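Local coordinates for proteasome accessory factor B/C (PafBC) (Paenarthrobacter aurescens, PDB 6SJ9), which probably acts as a transcriptional regulator of the bacterial DNA damage response, joining winged helix-turn-helix, WYL and ferredoxin-like WCX domains in one chain, at residues Leu315-Ala319 and Ile655-Leu659; Pro285-Glu290 and Ala310-Arg314. One frame throughout, in Å; residues are numbered along the deposited sequence.

Contact 1 (Leu315-Ala319 and Ile655-Leu659); sequences LQAAA and IDAAL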
loop_
_atom_site.group_PDB
_atom_site.type_symbol
_atom_site.label_atom_id
_atom_site.label_comp_id
_atom_site.label_asym_id
_atom_site.label_seq_id
_atom_site.Cartn_x
_atom_site.Cartn_y
_atom_site.Cartn_z
ATOM N N LEU A 315 14.337 7.679 18.229
ATOM C CA LEU A 315 14.330 6.717 19.317
ATOM C C LEU A 315 14.197 7.434 20.652
ATOM O O LEU A 315 13.468 6.981 21.551
ATOM C CB LEU A 315 15.615 5.877 19.283
ATOM C CG LEU A 315 15.875 5.054 18.023
ATOM C CD1 LEU A 315 17.262 4.407 18.018
ATOM C CD2 LEU A 315 14.816 3.991 17.882
ATOM N N GLN A 316 14.912 8.554 20.800
ATOM C CA GLN A 316 14.890 9.291 22.060
ATOM C C GLN A 316 13.563 9.981 22.265
ATOM O O GLN A 316 13.012 9.971 23.373
ATOM C CB GLN A 316 16.032 10.299 22.120
ATOM C CG GLN A 316 16.153 10.931 23.490
ATOM C CD GLN A 316 16.430 9.904 24.563
ATOM O OE1 GLN A 316 17.451 9.222 24.543
ATOM N NE2 GLN A 316 15.504 9.785 25.511
ATOM N N ALA A 317 13.012 10.550 21.206
ATOM C CA ALA A 317 11.717 11.173 21.371
ATOM C C ALA A 317 10.664 10.122 21.728
ATOM O O ALA A 317 9.747 10.403 22.510
ATOM C CB ALA A 317 11.389 11.988 20.119
ATOM N N ALA A 318 10.824 8.890 21.231
ATOM C CA ALA A 318 9.909 7.811 21.600
ATOM C C ALA A 318 10.084 7.385 23.053
ATOM O O ALA A 318 9.098 7.066 23.724
ATOM C CB ALA A 318 10.079 6.615 20.672
ATOM N N ALA A 319 11.330 7.299 23.541
ATOM C CA ALA A 319 11.563 7.025 24.965
ATOM C C ALA A 319 10.931 8.106 25.847
ATOM O O ALA A 319 10.250 7.806 26.839
ATOM C CB ALA A 319 13.065 6.917 25.237
ATOM N N ILE A 655 12.851 -0.040 22.277
ATOM C CA ILE A 655 13.432 1.301 22.140
ATOM C C ILE A 655 14.716 1.414 22.966
ATOM O O ILE A 655 15.742 1.925 22.492
ATOM C CB ILE A 655 12.413 2.379 22.559
ATOM C CG1 ILE A 655 11.199 2.398 21.618
ATOM C CG2 ILE A 655 13.080 3.748 22.603
ATOM C CD1 ILE A 655 9.999 3.152 22.157
ATOM N N ASP A 656 14.673 0.970 24.230
ATOM C CA ASP A 656 15.869 1.072 25.068
ATOM C C ASP A 656 17.012 0.265 24.483
ATOM O O ASP A 656 18.143 0.754 24.391
ATOM C CB ASP A 656 15.584 0.634 26.509
ATOM C CG ASP A 656 14.745 1.645 27.270
ATOM O OD1 ASP A 656 14.534 2.754 26.720
ATOM O OD2 ASP A 656 14.306 1.327 28.405
ATOM N N ALA A 657 16.732 -0.967 24.054
ATOM C CA ALA A 657 17.782 -1.758 23.418
ATOM C C ALA A 657 18.345 -1.033 22.184
ATOM O O ALA A 657 19.560 -1.019 21.957
ATOM C CB ALA A 657 17.217 -3.136 23.053
ATOM N N ALA A 658 17.477 -0.388 21.400
ATOM C CA ALA A 658 17.939 0.407 20.266
ATOM C C ALA A 658 18.818 1.570 20.714
ATOM O O ALA A 658 19.841 1.862 20.087
ATOM C CB ALA A 658 16.732 0.915 19.471
ATOM N N LEU A 659 18.435 2.251 21.795
ATOM C CA LEU A 659 19.168 3.439 22.214
ATOM C C LEU A 659 20.534 3.089 22.793
ATOM O O LEU A 659 21.519 3.800 22.555
ATOM C CB LEU A 659 18.358 4.223 23.236
ATOM C CG LEU A 659 17.284 5.144 22.683
ATOM C CD1 LEU A 659 16.377 5.601 23.817
ATOM C CD2 LEU A 659 17.943 6.338 22.032
#
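Leu659 lays its isobutyl end across helix 305-323, with CD2 over Leu315 CB at 3.6 Å and CD1 against the methyl of Ala319. This is apolar helix-helix packing between two WCX domains, whose ferredoxin-like folds meet here through helices 305-323 and 645-659. The two short segments run roughly antiparallel, their N-to-C directions 141° apart and their axes 9.7 Å apart at closest approach. Leu315 answers in the other direction: its CG stands anti to its own carbonyl carbon (chi1 -60°), which carries the branch to Ala658, where CD1 lies 3.8 Å from Ala658 CB and CD2 only slightly farther off. Each leucine thus meets one alanine methyl of the opposing helix, Ala658 for Leu315 and Ala319 for Leu659. Ile655 splits its two arms, CD1 reaching Ala318 CB and CG2 turning to the backbone of the other helix. At the margin, the bent side chain of Gln316 crosses Leu659 at about a right angle, while its NE2 is hydrogen-bonded to Asp320 on the same helix. No hydrogen bond links the two segments. Ile655 CG2 sits 3.4 Å from Leu315 O, an oxygen already engaged by Ala319 N within its own helix.

Contact 2 (Pro285-Glu290 and Ala310-Arg314); sequences PEQLAE and AVVRR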
loop_
_atom_site.group_PDB
_atom_site.type_symbol
_atom_site.label_atom_id
_atom_site.label_comp_id
_atom_site.label_asym_id
_atom_site.label_seq_id
_atom_site.Cartn_x
_atom_site.Cartn_y
_atom_site.Cartn_z
ATOM N N PRO A 285 18.008 12.126 4.405
ATOM C CA PRO A 285 18.307 11.430 5.664
ATOM C C PRO A 285 17.125 11.297 6.599
ATOM O O PRO A 285 17.132 10.377 7.423
ATOM C CB PRO A 285 19.425 12.278 6.296
ATOM C CG PRO A 285 19.368 13.571 5.601
ATOM C CD PRO A 285 18.786 13.358 4.245
ATOM N N GLU A 286 16.113 12.168 6.511
ATOM C CA GLU A 286 14.944 11.965 7.354
ATOM C C GLU A 286 14.188 10.737 6.902
ATOM O O GLU A 286 13.643 10.001 7.725
ATOM C CB GLU A 286 14.022 13.186 7.361
ATOM C CG GLU A 286 14.648 14.310 8.117
ATOM C CD GLU A 286 14.919 13.899 9.546
ATOM O OE1 GLU A 286 14.087 13.148 10.121
ATOM O OE2 GLU A 286 15.971 14.315 10.090
ATOM N N GLN A 287 14.175 10.484 5.601
ATOM C CA GLN A 287 13.473 9.317 5.097
ATOM C C GLN A 287 14.158 8.032 5.545
ATOM O O GLN A 287 13.487 7.117 6.046
ATOM C CB GLN A 287 13.380 9.369 3.583
ATOM C CG GLN A 287 12.340 8.418 3.101
ATOM C CD GLN A 287 12.311 8.311 1.624
ATOM O OE1 GLN A 287 12.856 9.176 0.929
ATOM N NE2 GLN A 287 11.617 7.280 1.112
ATOM N N LEU A 288 15.500 7.953 5.391
ATOM C CA LEU A 288 16.227 6.766 5.840
ATOM C C LEU A 288 16.134 6.590 7.350
ATOM O O LEU A 288 16.008 5.468 7.834
ATOM C CB LEU A 288 17.698 6.833 5.421
ATOM C CG LEU A 288 18.495 5.573 5.717
ATOM C CD1 LEU A 288 17.755 4.381 5.114
ATOM C CD2 LEU A 288 19.913 5.642 5.142
ATOM N N ALA A 289 16.179 7.687 8.111
ATOM C CA ALA A 289 16.173 7.558 9.569
ATOM C C ALA A 289 14.851 6.997 10.074
ATOM O O ALA A 289 14.831 6.195 11.022
ATOM C CB ALA A 289 16.451 8.905 10.247
ATOM N N GLU A 290 13.737 7.421 9.478
ATOM C CA GLU A 290 12.458 6.845 9.863
ATOM C C GLU A 290 12.450 5.355 9.586
ATOM O O GLU A 290 12.011 4.575 10.418
ATOM C CB GLU A 290 11.303 7.548 9.145
ATOM C CG GLU A 290 9.942 6.962 9.563
ATOM C CD GLU A 290 8.750 7.718 8.975
ATOM O OE1 GLU A 290 8.972 8.783 8.395
ATOM O OE2 GLU A 290 7.591 7.238 9.084
ATOM N N ALA A 310 19.653 11.743 13.374
ATOM C CA ALA A 310 18.219 11.686 13.112
ATOM C C ALA A 310 17.590 10.428 13.712
ATOM O O ALA A 310 16.465 10.485 14.228
ATOM C CB ALA A 310 17.956 11.783 11.607
ATOM N N VAL A 311 18.298 9.293 13.661
ATOM C CA VAL A 311 17.769 8.039 14.195
ATOM C C VAL A 311 17.659 8.102 15.715
ATOM O O VAL A 311 16.615 7.770 16.295
ATOM C CB VAL A 311 18.646 6.861 13.731
ATOM C CG1 VAL A 311 18.228 5.590 14.396
ATOM C CG2 VAL A 311 18.544 6.729 12.239
ATOM N N VAL A 312 18.744 8.518 16.381
ATOM C CA VAL A 312 18.739 8.706 17.831
ATOM C C VAL A 312 17.620 9.646 18.257
ATOM O O VAL A 312 16.889 9.364 19.212
ATOM C CB VAL A 312 20.114 9.242 18.286
ATOM C CG1 VAL A 312 20.062 9.744 19.755
ATOM C CG2 VAL A 312 21.177 8.148 18.106
ATOM N N ARG A 313 17.415 10.739 17.516
ATOM C CA ARG A 313 16.370 11.682 17.879
ATOM C C ARG A 313 15.005 11.002 17.917
ATOM O O ARG A 313 14.217 11.226 18.845
ATOM C CB ARG A 313 16.370 12.866 16.912
ATOM C CG ARG A 313 15.363 13.944 17.284
ATOM C CD ARG A 313 14.626 14.446 16.061
ATOM N NE ARG A 313 15.572 14.724 14.984
ATOM C CZ ARG A 313 15.290 14.598 13.688
ATOM N NH1 ARG A 313 14.081 14.184 13.320
ATOM N NH2 ARG A 313 16.220 14.869 12.766
ATOM N N ARG A 314 14.716 10.144 16.934
ATOM C CA ARG A 314 13.405 9.487 16.905
ATOM C C ARG A 314 13.288 8.480 18.027
ATOM O O ARG A 314 12.285 8.451 18.741
ATOM C CB ARG A 314 13.193 8.787 15.566
ATOM C CG ARG A 314 13.489 9.677 14.411
ATOM C CD ARG A 314 13.303 8.933 13.142
ATOM N NE ARG A 314 11.901 8.896 12.946
ATOM C CZ ARG A 314 11.287 9.770 12.182
ATOM N NH1 ARG A 314 9.953 9.722 12.081
ATOM N NH2 ARG A 314 12.044 10.641 11.499
#
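Glu286 and Arg313 meet nearly at right angles as side chains, yet their flat ends are turned only 25° apart, and the carboxylate lies at the edge of the guanidinium, near its plane. They belong to a salt-bridge network linking the two helices of a ferredoxin-like WCX domain, 285-294 and 305-323, whose segments here cross at -51°. Arg313 NH2 donates to Glu286 OE2 over 2.7 Å; the bond is nearly straight, lies close to the guanidinium plane and comes in on the syn side of Glu286 OE2, though tilted somewhat out of the carboxylate plane. A weak second bond runs from Arg313 NH1 to Glu286 OE1. The same OE1 also lies at the edge of the Arg314 guanidinium, 3.5 Å from Arg314 NH2, and one carboxylate therefore serves two arginines.

Arg314 is disposed differently. A bend at chi3 (78°) folds its guanidinium over Glu290, with Glu290 CB 3.7 Å above the centre of one face. Glu290 OE1 makes only a long charge contact with Arg314 NH1, lying well out of the guanidinium plane with no N-H directed at it. Gln634, on helix 627-634, supplies directed bonds: its O accepts from Arg314 NE and its NE2 donates to Glu290 OE2. A leucine in place of Arg314 would probably leave Glu286 OE1 without one of its two cationic neighbours and Gln634 O without its NE donor.

Beneath the charges the helices come close on small residues. Ala289 points its methyl at the other helix, where Ala310 CB and Val311 CG2 flank it. The Ala289 CB to Ala310 CB separation is 3.5 Å.

In the fold
Helix 305-323 is common to both contacts, whose centres lie about 12 Å apart on the same side of the chain's centre. Along the chain they come in series: contact 2 joins helices 285-294 and 305-323 within the first WCX domain, and contact 1 then carries the later part of 305-323 to helix 645-659 of the second WCX domain, more than 300 residues on. They touch where Leu659 CD2 approaches Val312 O at 4.3 Å. The pair illustrates how one helix can serve both packing inside a domain and packing between domains, here bringing the two WCX units together in a single chain, far apart in sequence though they are.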